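Local coordinates for protein aminoglycoside N(3)-acetyltransferase (Enterobacter cloacae, PDB 6NP3) that acetylates the 3-amino group of 2-deoxystreptamine antibiotics from acetyl-CoA, and so probably confers resistance to drugs such as gentamicin and kanamycin, at residues I80-A86 against K196-V200; A169-A173 against I254-I259; E174-E180 against L262-A268. One frame throughout, in Å; residues are numbered along the deposited sequence. Where two conformers were deposited one is given.

Contact 1 of 3, residues I80-A86 against K196-V200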
loop_
_atom_site.group_PDB
_atom_site.type_symbol
_atom_site.label_atom_id
_atom_site.label_comp_id
_atom_site.label_asym_id
_atom_site.label_seq_id
_atom_site.Cartn_x
_atom_site.Cartn_y
_atom_site.Cartn_z
ATOM N N ILE A 80 -23.586 -3.289 13.586
ATOM C CA ILE A 80 -22.518 -3.608 12.640
ATOM C C ILE A 80 -22.333 -5.111 12.554
ATOM O O ILE A 80 -22.255 -5.686 11.459
ATOM C CB ILE A 80 -21.218 -2.929 13.104
ATOM C CG1 ILE A 80 -21.388 -1.412 13.206
ATOM C CG2 ILE A 80 -20.057 -3.288 12.188
ATOM C CD1 ILE A 80 -21.715 -0.717 11.918
ATOM N N ALA A 81 -22.246 -5.765 13.712
ATOM C CA ALA A 81 -21.971 -7.188 13.764
ATOM C C ALA A 81 -23.027 -7.960 12.997
ATOM O O ALA A 81 -22.717 -8.960 12.339
ATOM C CB ALA A 81 -21.927 -7.653 15.224
ATOM N N GLN A 82 -24.293 -7.527 13.095
ATOM C CA GLN A 82 -25.364 -8.322 12.502
ATOM C C GLN A 82 -25.324 -8.281 10.981
ATOM O O GLN A 82 -25.588 -9.299 10.326
ATOM C CB GLN A 82 -26.755 -7.905 12.998
ATOM C CG GLN A 82 -27.814 -8.764 12.295
ATOM C CD GLN A 82 -29.240 -8.578 12.767
ATOM O OE1 GLN A 82 -29.679 -7.474 13.058
ATOM N NE2 GLN A 82 -29.983 -9.673 12.799
ATOM N N SER A 83 -25.098 -7.105 10.397
ATOM C CA SER A 83 -25.352 -6.955 8.977
ATOM C C SER A 83 -24.140 -6.680 8.097
ATOM O O SER A 83 -24.299 -6.661 6.866
ATOM C CB SER A 83 -26.394 -5.864 8.699
ATOM O OG SER A 83 -25.915 -4.590 9.064
ATOM N N TRP A 84 -22.944 -6.475 8.644
ATOM C CA TRP A 84 -21.829 -6.135 7.778
ATOM C C TRP A 84 -21.494 -7.317 6.867
ATOM O O TRP A 84 -21.465 -8.465 7.314
ATOM C CB TRP A 84 -20.592 -5.706 8.600
ATOM C CG TRP A 84 -19.785 -4.689 7.837
ATOM C CD1 TRP A 84 -18.764 -4.928 6.948
ATOM C CD2 TRP A 84 -20.022 -3.287 7.797
ATOM N NE1 TRP A 84 -18.369 -3.762 6.380
ATOM C CE2 TRP A 84 -19.095 -2.729 6.908
ATOM C CE3 TRP A 84 -20.905 -2.436 8.464
ATOM C CZ2 TRP A 84 -19.040 -1.371 6.653
ATOM C CZ3 TRP A 84 -20.840 -1.091 8.221
ATOM C CH2 TRP A 84 -19.909 -0.564 7.337
ATOM N N PRO A 85 -21.168 -7.061 5.601
ATOM C CA PRO A 85 -20.710 -8.150 4.736
ATOM C C PRO A 85 -19.352 -8.667 5.181
ATOM O O PRO A 85 -18.450 -7.890 5.512
ATOM C CB PRO A 85 -20.603 -7.486 3.356
ATOM C CG PRO A 85 -20.437 -6.048 3.615
ATOM C CD PRO A 85 -21.264 -5.786 4.876
ATOM N N ALA A 86 -19.202 -9.983 5.199
ATOM C CA ALA A 86 -17.867 -10.548 5.344
ATOM C C ALA A 86 -16.970 -10.135 4.182
ATOM O O ALA A 86 -17.418 -10.003 3.039
ATOM C CB ALA A 86 -17.917 -12.072 5.402
ATOM N N LYS A 196 -18.041 -19.157 6.329
ATOM C CA LYS A 196 -18.849 -18.518 7.354
ATOM C C LYS A 196 -18.204 -17.203 7.765
ATOM O O LYS A 196 -16.976 -17.083 7.797
ATOM C CB LYS A 196 -18.970 -19.425 8.581
ATOM C CG LYS A 196 -19.040 -20.909 8.216
ATOM C CD LYS A 196 -20.092 -21.662 9.020
ATOM C CE LYS A 196 -20.353 -23.045 8.427
ATOM N NZ LYS A 196 -20.670 -23.031 6.970
ATOM N N ARG A 197 -19.035 -16.216 8.065
ATOM C CA ARG A 197 -18.517 -14.954 8.565
ATOM C C ARG A 197 -18.055 -15.114 10.008
ATOM O O ARG A 197 -18.803 -15.590 10.869
ATOM C CB ARG A 197 -19.591 -13.872 8.485
ATOM C CG ARG A 197 -19.117 -12.523 9.003
ATOM C CD ARG A 197 -20.227 -11.497 9.036
ATOM N NE ARG A 197 -21.311 -11.880 9.937
ATOM C CZ ARG A 197 -22.400 -11.156 10.120
ATOM N NH1 ARG A 197 -22.543 -10.016 9.484
ATOM N NH2 ARG A 197 -23.349 -11.572 10.941
ATOM N N VAL A 198 -16.831 -14.675 10.278
ATOM C CA VAL A 198 -16.264 -14.687 11.619
ATOM C C VAL A 198 -15.744 -13.288 11.910
ATOM O O VAL A 198 -14.906 -12.770 11.163
ATOM C CB VAL A 198 -15.117 -15.704 11.751
ATOM C CG1 VAL A 198 -14.481 -15.626 13.132
ATOM C CG2 VAL A 198 -15.610 -17.100 11.459
ATOM N N TRP A 199 -16.214 -12.682 12.987
ATOM C CA TRP A 199 -15.654 -11.410 13.407
ATOM C C TRP A 199 -14.362 -11.633 14.180
ATOM O O TRP A 199 -14.298 -12.471 15.088
ATOM C CB TRP A 199 -16.640 -10.645 14.265
ATOM C CG TRP A 199 -17.709 -9.968 13.480
ATOM C CD1 TRP A 199 -19.002 -10.406 13.272
ATOM C CD2 TRP A 199 -17.601 -8.712 12.810
ATOM N NE1 TRP A 199 -19.696 -9.481 12.534
ATOM C CE2 TRP A 199 -18.851 -8.452 12.201
ATOM C CE3 TRP A 199 -16.558 -7.791 12.634
ATOM C CZ2 TRP A 199 -19.103 -7.292 11.487
ATOM C CZ3 TRP A 199 -16.807 -6.646 11.931
ATOM C CH2 TRP A 199 -18.064 -6.411 11.337
ATOM N N VAL A 200 -13.331 -10.878 13.810
ATOM C CA VAL A 200 -12.033 -10.922 14.474
ATOM C C VAL A 200 -11.728 -9.520 14.979
ATOM O O VAL A 200 -11.744 -8.554 14.203
ATOM C CB VAL A 200 -10.925 -11.417 13.530
ATOM C CG1 VAL A 200 -9.568 -11.361 14.242
ATOM C CG2 VAL A 200 -11.228 -12.815 13.018
#
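From strand 196-205, Arg197 reaches the carbonyls of Gln82 and Trp84 at the carboxy-terminal end of helix 78-83, where last-turn carbonyls lack the amide partners of earlier turns. Its CB and CG pack on the methyl group of Ala86, with CG 3.8 Å from Ala86 CB; a small residue suits a place where an aliphatic stem has to pass. CG stands anti to the backbone N (chi1 180°), carrying the chain straight out from the strand, and CD passes the carbonyl oxygen of Trp84. A bend at chi3 then turns the guanidinium to the helix end. NH1 donates to Trp84 O at 2.9 Å, and NH2 donates to Gln82 O at 3.2 Å, with a weaker bond from NH1 to the same oxygen. Both acceptors lie near the guanidinium plane, although the donor NH2 stands well above the plane of the Gln82 carbonyl. Ala81 O lies instead over a face of the guanidinium and takes its hydrogen bond from Trp199: NE1 approaches it at 3.1 Å, in the carbonyl plane and on a lone pair. The far rim of that indole is apolar and packs accordingly, with CZ2 3.6 Å from Trp84 CB and CH2 3.8 Å from Ile80 CG2. Trp84 sends its own NE1 to Asp64 O. Arg197 and Trp199, two residues apart, share one face of their strand. Here a two-stranded antiparallel sheet, 184-193 with 196-205, is fastened at the protein surface to a helix end by side-chain donors to carbonyls of its last turn and of Trp84 just beyond.

Contact 2 of 3, residues A169-A173 against I254-I259. With LLL ((2R,3R,4R,5R)-2-((1S,2S,3R,4S,6R)-4,6-diamino-3-((2R,3R,6S)-3-amino-6-(aminomethyl)-tetrahydro-2H-pyran-2-yloxy)-2-hydr oxycyclohexyloxy)-5-methyl-4-(methylamino)-tetrahydro-2H-pyran-3,5-diol), chain B.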
loop_
_atom_site.group_PDB
_atom_site.type_symbol
_atom_site.label_atom_id
_atom_site.label_comp_id
_atom_site.label_asym_id
_atom_site.label_seq_id
_atom_site.Cartn_x
_atom_site.Cartn_y
_atom_site.Cartn_z
ATOM N N ALA A 169 4.809 1.532 2.565
ATOM C CA ALA A 169 5.843 0.688 3.123
ATOM C C ALA A 169 6.474 1.278 4.374
ATOM O O ALA A 169 7.000 0.516 5.198
ATOM C CB ALA A 169 6.920 0.378 2.107
ATOM N N LEU A 170 6.464 2.605 4.530
ATOM C CA LEU A 170 7.025 3.203 5.736
ATOM C C LEU A 170 6.246 2.862 6.999
ATOM O O LEU A 170 6.791 3.032 8.095
ATOM C CB LEU A 170 7.197 4.710 5.569
ATOM C CG LEU A 170 8.474 5.116 4.835
ATOM C CD1 LEU A 170 8.434 6.569 4.448
ATOM C CD2 LEU A 170 9.676 4.814 5.716
ATOM N N HIS A 171 5.005 2.388 6.893
ATOM C CA HIS A 171 4.369 1.823 8.080
ATOM C C HIS A 171 5.134 0.633 8.645
ATOM O O HIS A 171 4.977 0.344 9.843
ATOM C CB HIS A 171 2.892 1.515 7.831
ATOM C CG HIS A 171 2.075 2.727 7.513
ATOM N ND1 HIS A 171 1.958 3.790 8.380
ATOM C CD2 HIS A 171 1.316 3.043 6.436
ATOM C CE1 HIS A 171 1.169 4.706 7.848
ATOM N NE2 HIS A 171 0.765 4.277 6.668
ATOM N N TYR A 172 5.942 -0.068 7.846
ATOM C CA TYR A 172 6.789 -1.113 8.418
ATOM C C TYR A 172 7.808 -0.506 9.373
ATOM O O TYR A 172 8.074 -1.054 10.449
ATOM C CB TYR A 172 7.471 -1.894 7.288
ATOM C CG TYR A 172 8.352 -3.008 7.790
ATOM C CD1 TYR A 172 9.613 -2.751 8.279
ATOM C CD2 TYR A 172 7.917 -4.313 7.818
ATOM C CE1 TYR A 172 10.416 -3.753 8.797
ATOM C CE2 TYR A 172 8.728 -5.319 8.303
ATOM C CZ TYR A 172 9.976 -5.034 8.797
ATOM O OH TYR A 172 10.758 -6.056 9.313
ATOM N N ALA A 173 8.413 0.610 8.976
ATOM C CA ALA A 173 9.373 1.259 9.857
ATOM C C ALA A 173 8.731 1.630 11.183
ATOM O O ALA A 173 9.349 1.513 12.247
ATOM C CB ALA A 173 9.942 2.500 9.197
ATOM N N ILE A 254 14.520 3.223 1.880
ATOM C CA ILE A 254 13.696 4.232 2.553
ATOM C C ILE A 254 13.181 3.720 3.892
ATOM O O ILE A 254 13.083 4.483 4.855
ATOM C CB ILE A 254 12.561 4.758 1.648
ATOM C CG1 ILE A 254 12.007 6.086 2.214
ATOM C CG2 ILE A 254 11.478 3.712 1.445
ATOM C CD1 ILE A 254 11.003 6.773 1.348
ATOM N N VAL A 255 12.875 2.429 3.993
ATOM C CA VAL A 255 12.427 1.876 5.267
ATOM C C VAL A 255 13.555 1.870 6.283
ATOM O O VAL A 255 13.355 2.238 7.452
ATOM C CB VAL A 255 11.775 0.495 5.058
ATOM C CG1 VAL A 255 11.534 -0.199 6.391
ATOM C CG2 VAL A 255 10.461 0.681 4.300
ATOM N N SER A 256 14.761 1.469 5.892
ATOM C CA SER A 256 15.873 1.560 6.830
ATOM C C SER A 256 16.083 3.004 7.289
ATOM O O SER A 256 16.263 3.280 8.489
ATOM C CB SER A 256 17.130 1.004 6.175
ATOM O OG SER A 256 17.003 -0.390 5.960
ATOM N N PHE A 257 16.042 3.946 6.345
ATOM C CA PHE A 257 16.168 5.354 6.685
ATOM C C PHE A 257 15.094 5.749 7.678
ATOM O O PHE A 257 15.361 6.482 8.644
ATOM C CB PHE A 257 16.076 6.182 5.409
ATOM C CG PHE A 257 16.082 7.672 5.633
ATOM C CD1 PHE A 257 14.904 8.352 5.859
ATOM C CD2 PHE A 257 17.260 8.391 5.600
ATOM C CE1 PHE A 257 14.891 9.713 6.057
ATOM C CE2 PHE A 257 17.237 9.764 5.814
ATOM C CZ PHE A 257 16.065 10.415 5.994
ATOM N N GLY A 258 13.874 5.253 7.487
ATOM C CA GLY A 258 12.786 5.644 8.369
ATOM C C GLY A 258 12.895 5.073 9.769
ATOM O O GLY A 258 12.572 5.756 10.757
ATOM N N ILE A 259 13.387 3.840 9.895
ATOM C CA ILE A 259 13.668 3.277 11.215
ATOM C C ILE A 259 14.689 4.147 11.940
ATOM O O ILE A 259 14.531 4.491 13.120
ATOM C CB ILE A 259 14.147 1.819 11.090
ATOM C CG1 ILE A 259 13.028 0.950 10.503
ATOM C CG2 ILE A 259 14.639 1.276 12.431
ATOM C CD1 ILE A 259 13.521 -0.404 10.031
HETATM C C11 LLL B . -4.153 8.844 5.216
HETATM O O11 LLL B . -3.289 7.690 5.046
HETATM C C21 LLL B . -3.970 9.727 3.983
HETATM N N21 LLL B . -4.122 8.873 2.811
HETATM C C31 LLL B . -2.583 10.254 3.929
HETATM C C41 LLL B . -2.338 11.084 5.178
HETATM C C51 LLL B . -2.587 10.197 6.392
HETATM O O51 LLL B . -3.878 9.654 6.354
HETATM C C61 LLL B . -2.467 11.002 7.668
HETATM N N61 LLL B . -2.727 10.110 8.797
HETATM C C12 LLL B . -3.969 3.669 6.116
HETATM N N12 LLL B . -4.102 2.392 6.803
HETATM C C22 LLL B . -2.548 4.218 6.229
HETATM C C32 LLL B . -2.487 5.501 5.425
HETATM N N32 LLL B . -1.128 6.046 5.488
HETATM C C42 LLL B . -3.448 6.578 5.931
HETATM C C52 LLL B . -4.868 6.009 5.967
HETATM O O52 LLL B . -5.702 6.943 6.612
HETATM C C62 LLL B . -4.949 4.690 6.709
HETATM O O62 LLL B . -6.257 4.174 6.551
HETATM C C13 LLL B . -6.967 3.797 7.732
HETATM C C23 LLL B . -7.891 2.649 7.332
HETATM O O23 LLL B . -7.101 1.635 6.745
HETATM C C33 LLL B . -8.907 3.115 6.274
HETATM N N33 LLL B . -9.865 2.025 5.982
HETATM C C43 LLL B . -9.646 4.356 6.816
HETATM O O43 LLL B . -10.467 3.910 7.877
HETATM C C53 LLL B . -8.643 5.406 7.307
HETATM O O53 LLL B . -7.744 4.890 8.260
HETATM C C83 LLL B . -10.498 4.993 5.711
HETATM C C93 LLL B . -9.929 1.755 4.530
#
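Leu170 and Ile254 cross at about a right angle, bringing Leu170 CD1 to 4.0 Å from Ile254 CD1, while the other branch, CD2, turns to the helix backbone. CD2 lies 3.5 Å from Ile254 O and 4.2 Å from Gly258 CA; lacking a side chain, Gly258 lets the leucine come down onto the main chain. Val255 divides its two methyls between Tyr172 and Ala169. CG1, anti to the backbone N (chi1 170°), reaches 3.7 Å from Tyr172 CD1, the two side chains again meeting nearly at right angles, whereas CG2 rests 3.6 Å from Ala169 O. Ala173 faces helix 251-265 squarely, and its single methyl is small enough for Ile259 CG1 to sit 3.7 Å from Ala173 CB; the two alpha carbons are only 4.9 Å apart. No hydrogen bond crosses this buried interface, held by branched aliphatic side chains over alanine and glycine and against the Tyr172 ring. His171 points the other way, into the antibiotic pocket. There N32 of the bound gentamicin donates to His171 NE2 at 2.8 Å, at the edge of the ring and in its plane, while ND1 is bonded to Glu174 OE2. N32 is the 3-amino group of the deoxystreptamine ring, the acetylation point, so the geometry is consistent with a catalytic triad of Glu174, His171 and the substrate's amine, carried on a closely packed helix pair.

Contact 3 of 3, residues E174-E180 against L262-A268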
loop_
_atom_site.group_PDB
_atom_site.type_symbol
_atom_site.label_atom_id
_atom_site.label_comp_id
_atom_site.label_asym_id
_atom_site.label_seq_id
_atom_site.Cartn_x
_atom_site.Cartn_y
_atom_site.Cartn_z
ATOM N N GLU A 174 7.506 2.127 11.134
ATOM C CA GLU A 174 6.803 2.496 12.351
ATOM C C GLU A 174 6.579 1.280 13.233
ATOM O O GLU A 174 6.715 1.357 14.458
ATOM C CB GLU A 174 5.474 3.164 11.983
ATOM C CG GLU A 174 5.590 4.489 11.273
ATOM C CD GLU A 174 4.298 5.157 10.993
ATOM O OE1 GLU A 174 4.320 6.391 10.906
ATOM O OE2 GLU A 174 3.278 4.483 10.796
ATOM N N ALA A 175 6.212 0.149 12.623
ATOM C CA ALA A 175 5.931 -1.065 13.370
ATOM C C ALA A 175 7.155 -1.554 14.110
ATOM O O ALA A 175 7.041 -1.955 15.272
ATOM C CB ALA A 175 5.447 -2.141 12.419
ATOM N N VAL A 176 8.335 -1.458 13.499
ATOM C CA VAL A 176 9.521 -2.031 14.122
ATOM C C VAL A 176 10.353 -1.021 14.902
ATOM O O VAL A 176 11.293 -1.422 15.615
ATOM C CB VAL A 176 10.419 -2.807 13.138
ATOM C CG1 VAL A 176 9.622 -3.908 12.428
ATOM C CG2 VAL A 176 11.104 -1.887 12.133
ATOM N N ALA A 177 10.039 0.257 14.815
ATOM C CA ALA A 177 10.874 1.262 15.457
ATOM C C ALA A 177 10.901 1.073 16.971
ATOM O O ALA A 177 9.866 0.932 17.620
ATOM C CB ALA A 177 10.356 2.652 15.114
ATOM N N ARG A 178 12.106 1.137 17.544
ATOM C CA ARG A 178 12.312 0.925 18.976
ATOM C C ARG A 178 12.191 2.270 19.687
ATOM O O ARG A 178 13.176 2.908 20.072
ATOM C CB ARG A 178 13.687 0.317 19.212
ATOM C CG ARG A 178 13.848 -1.046 18.639
ATOM C CD ARG A 178 15.293 -1.480 18.626
ATOM N NE ARG A 178 15.444 -2.863 18.207
ATOM C CZ ARG A 178 16.610 -3.461 18.023
ATOM N NH1 ARG A 178 17.743 -2.814 18.189
ATOM N NH2 ARG A 178 16.626 -4.725 17.681
ATOM N N ILE A 179 10.955 2.745 19.778
ATOM C CA ILE A 179 10.670 4.063 20.325
ATOM C C ILE A 179 9.551 3.934 21.339
ATOM O O ILE A 179 8.730 3.016 21.283
ATOM C CB ILE A 179 10.295 5.101 19.252
ATOM C CG1 ILE A 179 9.035 4.680 18.479
ATOM C CG2 ILE A 179 11.476 5.321 18.333
ATOM C CD1 ILE A 179 8.633 5.711 17.409
ATOM N N GLU A 180 9.535 4.867 22.284
ATOM C CA GLU A 180 8.529 4.886 23.331
ATOM C C GLU A 180 7.275 5.614 22.863
ATOM O O GLU A 180 7.323 6.499 22.009
ATOM C CB GLU A 180 9.084 5.578 24.590
ATOM C CG GLU A 180 9.396 7.060 24.415
ATOM C CD GLU A 180 9.985 7.722 25.664
ATOM O OE1 GLU A 180 10.227 7.026 26.669
ATOM O OE2 GLU A 180 10.212 8.951 25.635
ATOM N N LEU A 262 13.137 7.647 12.992
ATOM C CA LEU A 262 12.315 7.562 14.188
ATOM C C LEU A 262 13.164 7.323 15.428
ATOM O O LEU A 262 12.954 7.965 16.465
ATOM C CB LEU A 262 11.281 6.448 14.039
ATOM C CG LEU A 262 10.170 6.758 13.041
ATOM C CD1 LEU A 262 9.444 5.480 12.665
ATOM C CD2 LEU A 262 9.199 7.818 13.561
ATOM N N GLU A 263 14.123 6.400 15.361
ATOM C CA GLU A 263 14.904 6.052 16.552
ATOM C C GLU A 263 15.868 7.159 16.967
ATOM O O GLU A 263 16.185 7.289 18.159
ATOM C CB GLU A 263 15.649 4.736 16.328
ATOM C CG GLU A 263 14.654 3.574 16.300
ATOM C CD GLU A 263 15.195 2.190 15.974
ATOM O OE1 GLU A 263 16.402 2.023 15.728
ATOM O OE2 GLU A 263 14.372 1.239 15.931
ATOM N N ALA A 264 16.278 8.002 16.016
ATOM C CA ALA A 264 17.106 9.153 16.348
ATOM C C ALA A 264 16.303 10.233 17.059
ATOM O O ALA A 264 16.870 11.028 17.822
ATOM C CB ALA A 264 17.754 9.734 15.086
ATOM N N ARG A 265 14.991 10.281 16.846
ATOM C CA ARG A 265 14.175 11.379 17.352
ATOM C C ARG A 265 13.395 11.043 18.606
ATOM O O ARG A 265 12.946 11.966 19.298
ATOM C CB ARG A 265 13.177 11.855 16.294
ATOM C CG ARG A 265 13.830 12.638 15.222
ATOM C CD ARG A 265 12.986 12.819 13.993
ATOM N NE ARG A 265 13.704 13.675 13.049
ATOM C CZ ARG A 265 14.809 13.325 12.396
ATOM N NH1 ARG A 265 15.389 14.184 11.573
ATOM N NH2 ARG A 265 15.343 12.121 12.556
ATOM N N HIS A 266 13.230 9.766 18.929
ATOM C CA HIS A 266 12.327 9.362 19.993
ATOM C C HIS A 266 13.017 8.357 20.905
ATOM O O HIS A 266 13.583 7.365 20.438
ATOM C CB HIS A 266 11.025 8.851 19.376
ATOM C CG HIS A 266 10.371 9.861 18.485
ATOM N ND1 HIS A 266 9.816 11.028 18.970
ATOM C CD2 HIS A 266 10.224 9.910 17.141
ATOM C CE1 HIS A 266 9.339 11.739 17.966
ATOM N NE2 HIS A 266 9.571 11.082 16.842
ATOM N N ALA A 267 13.004 8.643 22.206
ATOM C CA ALA A 267 13.696 7.786 23.161
ATOM C C ALA A 267 13.156 6.364 23.083
ATOM O O ALA A 267 11.991 6.131 22.744
ATOM C CB ALA A 267 13.530 8.326 24.581
ATOM N N ALA A 268 14.020 5.406 23.393
ATOM C CA ALA A 268 13.645 3.996 23.398
ATOM C C ALA A 268 12.700 3.654 24.543
ATOM O O ALA A 268 12.788 4.214 25.634
ATOM C CB ALA A 268 14.905 3.117 23.485
HETATM O O HOH W 1 11.292 10.575 23.202
#
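The segments following the helical parts cross at a steep angle and come together at Ile179 and Ala268, whose alpha carbons are 4.3 Å apart. Arg178 is the centre of an inverse gamma turn that redirects segment 174-180, and its backbone N donates to Glu263 OE2 at 2.8 Å. This bond is nearly straight (165° at the hydrogen) and meets the oxygen on its anti side, 25° out of the carboxylate plane. A glutamate suits the position because its extended chain spans the distance from helix to turn. The arginine stem also passes this oxygen, with CB 3.5 Å from Glu263 OE2, but the guanidinium continues outward: NE stays 4.8 Å from Glu263 OE2, too far for a charged contact. Beyond the turn, Ile179 fills the notch between the segments. Its CG2 lies 3.6 Å from Leu262 O and is also close to the carbonyl oxygen and CB of His266, whose ring engages Tyr214 through NE2. Deeper in, Leu262 CD1 packs 3.9 Å from Ala177 CB, the small alanine leaving room for the branched leucine. Glu180 holds Ala267 at both ends of its backbone unit. Its N donates to Ala267 O at 2.8 Å, while its carboxylate OE2 accepts from a water that in turn accepts from Ala267 N. CG, in the crowded position between N and C (chi1 65°), brings the side chain back over Ala267. One backbone bond and a water-bridged carboxylate hold the carboxy-terminal tail, while Glu263 holds the turn at Arg178; no ion pair is made between the segments. The two glutamates serve as acceptors for amide and water, a role that would probably favour their ionised forms.

In the fold
Contacts 2 and 3 are successive parts of one interface between helices 170-176 and 251-265: their centres lie 11 Å apart and they touch, Ile259 CD1 of contact 2 meeting Val176 CG2 of contact 3 at 3.5 Å. Contact 2 supplies the histidine that meets the antibiotic, and contact 3 the glutamate behind it, whose side chain is about 7 Å from the ligand; beyond that, contact 3 runs outward to the end of the chain. Contact 1 stands apart at the surface, its centre 33 Å from that of contact 2 and 36 Å from that of contact 3, although the side chain of Trp84 comes within about 10 Å of the bound gentamicin.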